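Local structure of guanine deaminase (Escherichia coli, 6OHB) at residues 82-87 and 325-330; 139-144 and 235-240; 166-171 and 207-212. The protein catalyses the zinc-dependent hydrolytic deamination of guanine to xanthine and ammonia, a step in purine degradation. All coordinates share one frame; numbering follows the deposited sequence.

Strand 73-84 brings in residues 82-87, the first half of contact 1. The chain then forms strand 135-141, whose end opens contact 2, and strand 164-169, which opens contact 3. Strand 203-208 closes contact 3 after one helix. Strand 233-238 then closes contact 2 with residues 235-240. Contact 1 closes last, at the 325-330 loop after strand 321-324. The three loops lie one within another and none cross. All three contacts join strand ends and following loops of the amidohydrolase barrel. Contacts 1 and 2 share the zinc ion, and strands 73-84 and 135-141 pair through Ile83 and Phe141. Contact 3 joins contact 2 through Thr143 and Val168.

Contact 1: residues 82-87 and 325-330; sequences HIHYPQ and GTDIGA. With ZN (zinc ion), chain E.
Asp327 OD2 has two partners: the zinc ion at 2.2 Å and a hydrogen-bond partner outside the two segments. The zinc ion also holds Asp327 OD1 at 2.2 Å, so the carboxylate is bidentate and its rotation is fixed. Water 1 adds at most a weak hydrogen bond to OD1, for it has more acceptors than protons. His82 NE2 lies 2.0 Å from the zinc ion and His84 NE2 1.9 Å. His237 supplies the fifth ligand atom. The two histidines get there by different torsions. His82 has CG anti to the backbone N, while His84 has CG anti to the carbonyl carbon (chi1 -64°). The His84 ring is nearly coplanar with the carboxylate, 22° apart, but the His82 ring is steeply inclined to it. His82 ND1 is hydrogen-bonded to NE2 of His235.

The backbones meet where Asp327 N donates to His82 O at 3.1 Å, from above the carbonyl plane. Gln87 OE1 lies 2.7 Å from water 1 and probably accepts a hydrogen bond from it, while NE2 is hydrogen-bonded to Glu110. The OE1 atom also sits 3.3 Å from Gly329 CA, whose backbone angles (phi 108°) call for glycine. Ile83 CG1 presses on Ile328 CB at 3.5 Å, a tight apolar contact. This is the zinc site of guanine deaminase, and by similarity it also binds substrate.

Arg402 of the second subunit is hydrogen-bonded to Gly329 O. Ile83 packs on Phe126 and Leu130 of helix 116-132 and on strand 135-141, while Gln87 touches Thr106 of helix 98-111.

Contact 2: residues 139-144 and 235-240; sequences LVFGTV and HTHLCE. With ZN (zinc ion), chain E.
Leu139 points at the imidazole of His235 and covers one face of it. Its CG stands 3.4 Å from the centroid of the His235 ring, 18° off the ring normal, in a CH-pi contact. Both methyls lie over the same face, CD1 out toward the rim and CD2 near the ring centre, 3.5 Å from His235 CD2. The side chain of Val140 turns away, but its carbonyl takes part. Val140 O accepts a hydrogen bond from water 2, 2.9 Å away. The same water lies in the plane of the His235 ring and is hydrogen-bonded to ND1 at 2.8 Å, so it links ND1 to the backbone of Val140.

Phe141 takes the opposite face of His235. The pair is edge-to-face (T-shaped), with centroids of the Phe141 and His235 rings 4.7 Å apart and planes at 75°. The edge of the phenyl ring comes down over the middle of the imidazole, which is therefore held between Leu139 and Phe141. His237 CE1 lies over one face of the Phe141 ring, near its rim. Phe141 CZ is 3.7 Å from His237 ND1, and the two rings are oblique.

His237 NE2 binds the zinc ion at 2.0 Å, and its ND1 is hydrogen-bonded to Arg209 O. His235 is second shell: its NE2 is hydrogen-bonded to the zinc ligand His82. The strands cross at 73° without pairing. The aromatic cluster of Phe141, His235 and His237 thus lines the interior of the amidohydrolase TIM barrel beside its metal site.

Contact 3: residues 166-171 and 207-212; sequences GKVMMD and TPRFAP
Strands 164-169 and 203-208 run parallel here, joined through helix 182-196 as a beta-alpha-beta unit of the barrel. The firmest bond between them is Met169 N to Thr207 O, 2.7 Å long, with the donor in the carbonyl plane. Met169 O has two donors. Arg209 N reaches it at 3.3 Å, a weak bond, and water 3 donates to it at 3.1 Å. Water 3 also donates to Phe210 O and so bridges the two backbones. Pro208 brings no N-H, and its CA makes a CA-H...O contact with Met169 O instead.

The Lys167 chain bends near its end (chi4 63°), so that NZ donates to Val168 O at 2.8 Å. The ammonium also makes a salt bridge with Asp180 and a hydrogen bond to Val144 O. Thr207 OG1 is hydrogen-bonded to Ala205 O.

By similarity, Arg209 and Phe210 belong to the substrate site. The guanidinium of Arg209 forms a salt bridge with Glu110 through NH2. Val168 CG1 packs against Arg209 CB at 3.9 Å. With CG in the crowded position between N and the carbonyl carbon (chi1 45°), Met170 runs beside Arg209. Its SD sits at the guanidinium edge and accepts a weak bond from Arg209 NE at 3.2 Å.

Contact 1: residues 82-87 and 325-330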
loop_
_atom_site.group_PDB
_atom_site.type_symbol
_atom_site.label_atom_id
_atom_site.label_comp_id
_atom_site.label_asym_id
_atom_site.label_seq_id
_atom_site.Cartn_x
_atom_site.Cartn_y
_atom_site.Cartn_z
ATOM N N HIS A 82 12.896 -8.064 -10.343
ATOM C CA HIS A 82 14.011 -7.804 -9.423
ATOM C C HIS A 82 13.551 -8.110 -8.004
ATOM O O HIS A 82 12.685 -7.411 -7.469
ATOM C CB HIS A 82 14.516 -6.364 -9.536
ATOM C CG HIS A 82 15.641 -6.041 -8.598
ATOM N ND1 HIS A 82 16.918 -6.532 -8.765
ATOM C CD2 HIS A 82 15.675 -5.283 -7.477
ATOM C CE1 HIS A 82 17.692 -6.085 -7.792
ATOM N NE2 HIS A 82 16.962 -5.323 -6.997
ATOM N N ILE A 83 14.134 -9.139 -7.400
ATOM C CA ILE A 83 13.799 -9.524 -6.034
ATOM C C ILE A 83 15.027 -10.185 -5.420
ATOM O O ILE A 83 15.776 -10.886 -6.106
ATOM C CB ILE A 83 12.546 -10.431 -6.010
ATOM C CG1 ILE A 83 12.164 -10.802 -4.575
ATOM C CG2 ILE A 83 12.739 -11.667 -6.890
ATOM C CD1 ILE A 83 10.819 -11.497 -4.464
ATOM N N HIS A 84 15.252 -9.926 -4.133
ATOM C CA HIS A 84 16.399 -10.452 -3.395
ATOM C C HIS A 84 15.928 -11.635 -2.540
ATOM O O HIS A 84 15.138 -11.457 -1.607
ATOM C CB HIS A 84 17.044 -9.357 -2.532
ATOM C CG HIS A 84 17.647 -8.208 -3.300
ATOM N ND1 HIS A 84 19.010 -8.050 -3.459
ATOM C CD2 HIS A 84 17.081 -7.125 -3.883
ATOM C CE1 HIS A 84 19.253 -6.943 -4.137
ATOM N NE2 HIS A 84 18.100 -6.369 -4.414
ATOM N N TYR A 85 16.391 -12.845 -2.878
ATOM C CA TYR A 85 16.045 -14.042 -2.106
ATOM C C TYR A 85 16.437 -13.979 -0.628
ATOM O O TYR A 85 15.585 -14.292 0.224
ATOM C CB TYR A 85 16.644 -15.270 -2.812
ATOM C CG TYR A 85 17.179 -16.391 -1.934
ATOM C CD1 TYR A 85 16.341 -17.115 -1.087
ATOM C CD2 TYR A 85 18.524 -16.749 -1.983
ATOM C CE1 TYR A 85 16.832 -18.141 -0.297
ATOM C CE2 TYR A 85 19.024 -17.780 -1.198
ATOM C CZ TYR A 85 18.175 -18.471 -0.359
ATOM O OH TYR A 85 18.673 -19.493 0.423
ATOM N N PRO A 86 17.682 -13.621 -0.241
ATOM C CA PRO A 86 18.062 -13.733 1.177
ATOM C C PRO A 86 17.731 -12.505 2.015
ATOM O O PRO A 86 18.568 -12.055 2.805
ATOM C CB PRO A 86 19.575 -13.953 1.103
ATOM C CG PRO A 86 19.987 -13.132 -0.070
ATOM C CD PRO A 86 18.839 -13.223 -1.071
ATOM N N GLN A 87 16.529 -11.944 1.861
ATOM C CA GLN A 87 16.200 -10.702 2.551
ATOM C C GLN A 87 14.764 -10.647 3.058
ATOM O O GLN A 87 14.311 -9.567 3.462
ATOM C CB GLN A 87 16.453 -9.504 1.629
ATOM C CG GLN A 87 17.921 -9.199 1.384
ATOM C CD GLN A 87 18.114 -8.000 0.486
ATOM O OE1 GLN A 87 17.158 -7.288 0.172
ATOM N NE2 GLN A 87 19.353 -7.760 0.074
ATOM N N GLY A 325 9.544 -4.888 -10.510
ATOM C CA GLY A 325 10.211 -5.655 -9.475
ATOM C C GLY A 325 9.756 -5.204 -8.102
ATOM O O GLY A 325 9.339 -4.065 -7.905
ATOM N N THR A 326 9.796 -6.136 -7.154
ATOM C CA THR A 326 9.427 -5.833 -5.771
ATOM C C THR A 326 10.552 -5.278 -4.874
ATOM O O THR A 326 10.224 -4.602 -3.886
ATOM C CB THR A 326 8.825 -7.075 -5.097
ATOM O OG1 THR A 326 9.759 -8.158 -5.140
ATOM C CG2 THR A 326 7.531 -7.491 -5.778
ATOM N N ASP A 327 11.835 -5.475 -5.229
ATOM C CA ASP A 327 13.008 -5.363 -4.327
ATOM C C ASP A 327 12.649 -5.846 -2.936
ATOM O O ASP A 327 12.862 -5.149 -1.946
ATOM C CB ASP A 327 13.692 -3.972 -4.292
ATOM C CG ASP A 327 15.261 -4.117 -4.381
ATOM O OD1 ASP A 327 15.731 -5.210 -4.229
ATOM O OD2 ASP A 327 16.129 -3.273 -4.555
ATOM N N ILE A 328 12.066 -7.051 -2.877
ATOM C CA ILE A 328 11.807 -7.652 -1.574
ATOM C C ILE A 328 13.101 -7.638 -0.787
ATOM O O ILE A 328 14.183 -7.834 -1.347
ATOM C CB ILE A 328 11.204 -9.062 -1.708
ATOM C CG1 ILE A 328 9.685 -8.968 -1.791
ATOM C CG2 ILE A 328 11.615 -9.968 -0.556
ATOM C CD1 ILE A 328 9.072 -8.572 -0.448
ATOM N N GLY A 329 12.986 -7.389 0.516
ATOM C CA GLY A 329 14.067 -6.849 1.309
ATOM C C GLY A 329 13.719 -5.410 1.649
ATOM O O GLY A 329 13.104 -5.141 2.687
ATOM N N ALA A 330 14.100 -4.476 0.770
ATOM C CA ALA A 330 13.723 -3.080 0.962
ATOM C C ALA A 330 12.235 -2.893 0.716
ATOM O O ALA A 330 11.574 -2.112 1.411
ATOM C CB ALA A 330 14.544 -2.169 0.048
HETATM ZN ZN ZN E . 17.613 -4.709 -5.199
HETATM O O HOH W 1 16.315 -5.312 -1.470
#

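Contact 2: residues 139-144 and 235-240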
loop_
_atom_site.group_PDB
_atom_site.type_symbol
_atom_site.label_atom_id
_atom_site.label_comp_id
_atom_site.label_asym_id
_atom_site.label_seq_id
_atom_site.Cartn_x
_atom_site.Cartn_y
_atom_site.Cartn_z
ATOM N N LEU A 139 13.317 -12.855 -11.627
ATOM C CA LEU A 139 14.750 -12.638 -11.765
ATOM C C LEU A 139 15.255 -12.305 -10.366
ATOM O O LEU A 139 14.880 -11.276 -9.794
ATOM C CB LEU A 139 15.031 -11.523 -12.768
ATOM C CG LEU A 139 16.436 -10.926 -12.803
ATOM C CD1 LEU A 139 17.482 -11.997 -13.086
ATOM C CD2 LEU A 139 16.502 -9.806 -13.835
ATOM N N VAL A 140 16.071 -13.190 -9.801
ATOM C CA VAL A 140 16.287 -13.262 -8.362
ATOM C C VAL A 140 17.753 -12.987 -8.059
ATOM O O VAL A 140 18.640 -13.667 -8.589
ATOM C CB VAL A 140 15.882 -14.636 -7.796
ATOM C CG1 VAL A 140 16.078 -14.655 -6.288
ATOM C CG2 VAL A 140 14.446 -14.977 -8.166
ATOM N N PHE A 141 18.004 -12.005 -7.197
ATOM C CA PHE A 141 19.331 -11.857 -6.615
ATOM C C PHE A 141 19.576 -12.988 -5.627
ATOM O O PHE A 141 18.745 -13.257 -4.754
ATOM C CB PHE A 141 19.468 -10.509 -5.914
ATOM C CG PHE A 141 20.335 -9.525 -6.647
ATOM C CD1 PHE A 141 19.946 -9.035 -7.881
ATOM C CD2 PHE A 141 21.531 -9.089 -6.101
ATOM C CE1 PHE A 141 20.728 -8.127 -8.560
ATOM C CE2 PHE A 141 22.321 -8.180 -6.770
ATOM C CZ PHE A 141 21.921 -7.693 -8.001
ATOM N N GLY A 142 20.709 -13.659 -5.774
ATOM C CA GLY A 142 21.099 -14.682 -4.828
ATOM C C GLY A 142 21.953 -14.191 -3.675
ATOM O O GLY A 142 21.781 -13.079 -3.165
ATOM N N THR A 143 22.889 -15.038 -3.265
ATOM C CA THR A 143 23.881 -14.728 -2.254
ATOM C C THR A 143 25.231 -14.484 -2.915
ATOM O O THR A 143 25.394 -14.605 -4.131
ATOM C CB THR A 143 24.002 -15.900 -1.279
ATOM O OG1 THR A 143 23.875 -17.132 -2.013
ATOM C CG2 THR A 143 22.921 -15.840 -0.225
ATOM N N VAL A 144 26.215 -14.124 -2.094
ATOM C CA VAL A 144 27.588 -14.229 -2.567
ATOM C C VAL A 144 28.061 -15.673 -2.440
ATOM O O VAL A 144 28.907 -16.121 -3.216
ATOM C CB VAL A 144 28.502 -13.261 -1.802
ATOM C CG1 VAL A 144 29.764 -12.995 -2.597
ATOM C CG2 VAL A 144 27.769 -11.970 -1.510
ATOM N N HIS A 235 22.366 -9.029 -14.506
ATOM C CA HIS A 235 21.409 -8.454 -13.568
ATOM C C HIS A 235 22.160 -7.618 -12.544
ATOM O O HIS A 235 22.978 -8.161 -11.796
ATOM C CB HIS A 235 20.617 -9.570 -12.882
ATOM C CG HIS A 235 19.512 -9.079 -12.004
ATOM N ND1 HIS A 235 18.977 -9.840 -10.986
ATOM C CD2 HIS A 235 18.834 -7.907 -11.996
ATOM C CE1 HIS A 235 18.015 -9.159 -10.392
ATOM N NE2 HIS A 235 17.910 -7.982 -10.985
ATOM N N THR A 236 21.878 -6.316 -12.482
ATOM C CA THR A 236 22.560 -5.495 -11.485
ATOM C C THR A 236 21.713 -4.275 -11.146
ATOM O O THR A 236 20.691 -4.020 -11.778
ATOM C CB THR A 236 23.959 -5.086 -11.980
ATOM O OG1 THR A 236 24.702 -4.512 -10.900
ATOM C CG2 THR A 236 23.862 -4.084 -13.126
ATOM N N HIS A 237 22.155 -3.515 -10.140
ATOM C CA HIS A 237 21.495 -2.275 -9.739
ATOM C C HIS A 237 22.121 -1.090 -10.486
ATOM O O HIS A 237 23.313 -1.105 -10.803
ATOM C CB HIS A 237 21.608 -2.060 -8.222
ATOM C CG HIS A 237 20.795 -3.010 -7.382
ATOM N ND1 HIS A 237 21.280 -4.222 -6.934
ATOM C CD2 HIS A 237 19.552 -2.888 -6.853
ATOM C CE1 HIS A 237 20.362 -4.815 -6.188
ATOM N NE2 HIS A 237 19.301 -4.028 -6.127
ATOM N N LEU A 238 21.314 -0.056 -10.774
ATOM C CA LEU A 238 21.823 1.085 -11.536
ATOM C C LEU A 238 21.079 2.368 -11.185
ATOM O O LEU A 238 19.853 2.419 -11.314
ATOM C CB LEU A 238 21.718 0.826 -13.048
ATOM C CG LEU A 238 22.132 1.949 -14.010
ATOM C CD1 LEU A 238 23.636 2.154 -13.969
ATOM C CD2 LEU A 238 21.673 1.628 -15.429
ATOM N N CYS A 239 21.830 3.400 -10.792
ATOM C CA CYS A 239 21.323 4.742 -10.488
ATOM C C CYS A 239 20.025 4.712 -9.678
ATOM O O CYS A 239 19.006 5.296 -10.050
ATOM C CB CYS A 239 21.145 5.567 -11.765
ATOM S SG CYS A 239 22.525 5.506 -12.923
ATOM N N GLU A 240 20.104 4.064 -8.522
ATOM C CA GLU A 240 18.978 4.071 -7.597
ATOM C C GLU A 240 18.954 5.355 -6.774
ATOM O O GLU A 240 17.884 5.936 -6.548
ATOM C CB GLU A 240 19.051 2.841 -6.679
ATOM C CG GLU A 240 17.931 2.719 -5.650
ATOM C CD GLU A 240 18.044 1.447 -4.813
ATOM O OE1 GLU A 240 19.058 0.731 -4.958
ATOM O OE2 GLU A 240 17.131 1.164 -4.006
HETATM ZN ZN ZN E . 17.613 -4.709 -5.199
HETATM O O HOH W 2 20.286 -12.205 -10.426
#

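Contact 3: residues 166-171 and 207-212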
loop_
_atom_site.group_PDB
_atom_site.type_symbol
_atom_site.label_atom_id
_atom_site.label_comp_id
_atom_site.label_asym_id
_atom_site.label_seq_id
_atom_site.Cartn_x
_atom_site.Cartn_y
_atom_site.Cartn_z
ATOM N N GLY A 166 21.225 -15.988 -9.821
ATOM C CA GLY A 166 22.669 -16.031 -9.922
ATOM C C GLY A 166 23.314 -15.635 -8.615
ATOM O O GLY A 166 22.678 -15.038 -7.739
ATOM N N LYS A 167 24.591 -15.984 -8.496
ATOM C CA LYS A 167 25.380 -15.643 -7.321
ATOM C C LYS A 167 25.805 -14.180 -7.363
ATOM O O LYS A 167 26.204 -13.664 -8.410
ATOM C CB LYS A 167 26.608 -16.545 -7.236
ATOM C CG LYS A 167 27.566 -16.211 -6.116
ATOM C CD LYS A 167 28.932 -16.821 -6.378
ATOM C CE LYS A 167 29.999 -15.747 -6.512
ATOM N NZ LYS A 167 30.168 -14.975 -5.256
ATOM N N VAL A 168 25.726 -13.515 -6.209
ATOM C CA VAL A 168 26.155 -12.126 -6.113
ATOM C C VAL A 168 27.672 -12.058 -6.217
ATOM O O VAL A 168 28.391 -12.828 -5.568
ATOM C CB VAL A 168 25.665 -11.498 -4.800
ATOM C CG1 VAL A 168 26.196 -10.079 -4.664
ATOM C CG2 VAL A 168 24.151 -11.509 -4.730
ATOM N N MET A 169 28.165 -11.164 -7.071
ATOM C CA MET A 169 29.590 -10.890 -7.194
ATOM C C MET A 169 29.890 -9.568 -6.497
ATOM O O MET A 169 29.388 -8.518 -6.914
ATOM C CB MET A 169 29.999 -10.842 -8.668
ATOM C CG MET A 169 29.640 -12.103 -9.450
ATOM S SD MET A 169 29.973 -11.986 -11.223
ATOM C CE MET A 169 31.509 -11.074 -11.229
ATOM N N MET A 170 30.706 -9.620 -5.443
ATOM C CA MET A 170 31.090 -8.414 -4.706
ATOM C C MET A 170 32.382 -8.685 -3.945
ATOM O O MET A 170 32.413 -9.555 -3.069
ATOM C CB MET A 170 29.973 -7.975 -3.755
ATOM C CG MET A 170 29.344 -9.103 -2.952
ATOM S SD MET A 170 28.063 -8.535 -1.813
ATOM C CE MET A 170 28.825 -7.051 -1.174
ATOM N N ASP A 171 33.445 -7.938 -4.265
ATOM C CA ASP A 171 34.755 -8.185 -3.666
ATOM C C ASP A 171 35.326 -6.993 -2.900
ATOM O O ASP A 171 36.469 -7.071 -2.435
ATOM C CB ASP A 171 35.757 -8.648 -4.733
ATOM C CG ASP A 171 36.097 -7.566 -5.743
ATOM O OD1 ASP A 171 35.349 -6.571 -5.844
ATOM O OD2 ASP A 171 37.119 -7.718 -6.448
ATOM N N THR A 207 25.492 -11.762 -11.860
ATOM C CA THR A 207 24.887 -10.836 -10.909
ATOM C C THR A 207 25.962 -10.162 -10.066
ATOM O O THR A 207 26.254 -10.591 -8.940
ATOM C CB THR A 207 23.875 -11.567 -10.022
ATOM O OG1 THR A 207 23.013 -12.370 -10.839
ATOM C CG2 THR A 207 23.032 -10.591 -9.257
ATOM N N PRO A 208 26.587 -9.106 -10.589
ATOM C CA PRO A 208 27.323 -8.189 -9.708
ATOM C C PRO A 208 26.321 -7.291 -8.996
ATOM O O PRO A 208 25.407 -6.753 -9.626
ATOM C CB PRO A 208 28.214 -7.400 -10.674
ATOM C CG PRO A 208 27.479 -7.454 -11.999
ATOM C CD PRO A 208 26.686 -8.733 -12.014
ATOM N N ARG A 209 26.488 -7.135 -7.679
ATOM C CA ARG A 209 25.526 -6.356 -6.905
ATOM C C ARG A 209 25.381 -4.955 -7.484
ATOM O O ARG A 209 24.303 -4.569 -7.953
ATOM C CB ARG A 209 25.936 -6.298 -5.431
ATOM C CG ARG A 209 24.858 -5.677 -4.547
ATOM C CD ARG A 209 25.243 -5.648 -3.082
ATOM N NE ARG A 209 25.344 -6.981 -2.496
ATOM C CZ ARG A 209 24.349 -7.607 -1.877
ATOM N NH1 ARG A 209 23.159 -7.026 -1.759
ATOM N NH2 ARG A 209 24.546 -8.817 -1.373
ATOM N N PHE A 210 26.464 -4.185 -7.469
ATOM C CA PHE A 210 26.574 -2.959 -8.249
ATOM C C PHE A 210 28.054 -2.608 -8.364
ATOM O O PHE A 210 28.921 -3.291 -7.808
ATOM C CB PHE A 210 25.757 -1.807 -7.642
ATOM C CG PHE A 210 25.974 -1.597 -6.161
ATOM C CD1 PHE A 210 24.895 -1.515 -5.297
ATOM C CD2 PHE A 210 27.245 -1.471 -5.637
ATOM C CE1 PHE A 210 25.084 -1.316 -3.943
ATOM C CE2 PHE A 210 27.438 -1.270 -4.284
ATOM C CZ PHE A 210 26.359 -1.195 -3.437
ATOM N N ALA A 211 28.336 -1.537 -9.103
ATOM C CA ALA A 211 29.724 -1.156 -9.350
ATOM C C ALA A 211 30.498 -0.792 -8.084
ATOM O O ALA A 211 31.680 -1.169 -7.997
ATOM C CB ALA A 211 29.767 -0.009 -10.369
ATOM N N PRO A 212 29.931 -0.084 -7.094
ATOM C CA PRO A 212 30.716 0.213 -5.881
ATOM C C PRO A 212 31.356 -0.999 -5.225
ATOM O O PRO A 212 32.491 -0.893 -4.744
ATOM C CB PRO A 212 29.679 0.864 -4.960
ATOM C CG PRO A 212 28.773 1.576 -5.888
ATOM C CD PRO A 212 28.705 0.738 -7.149
HETATM O O HOH W 3 29.155 -5.470 -6.717
#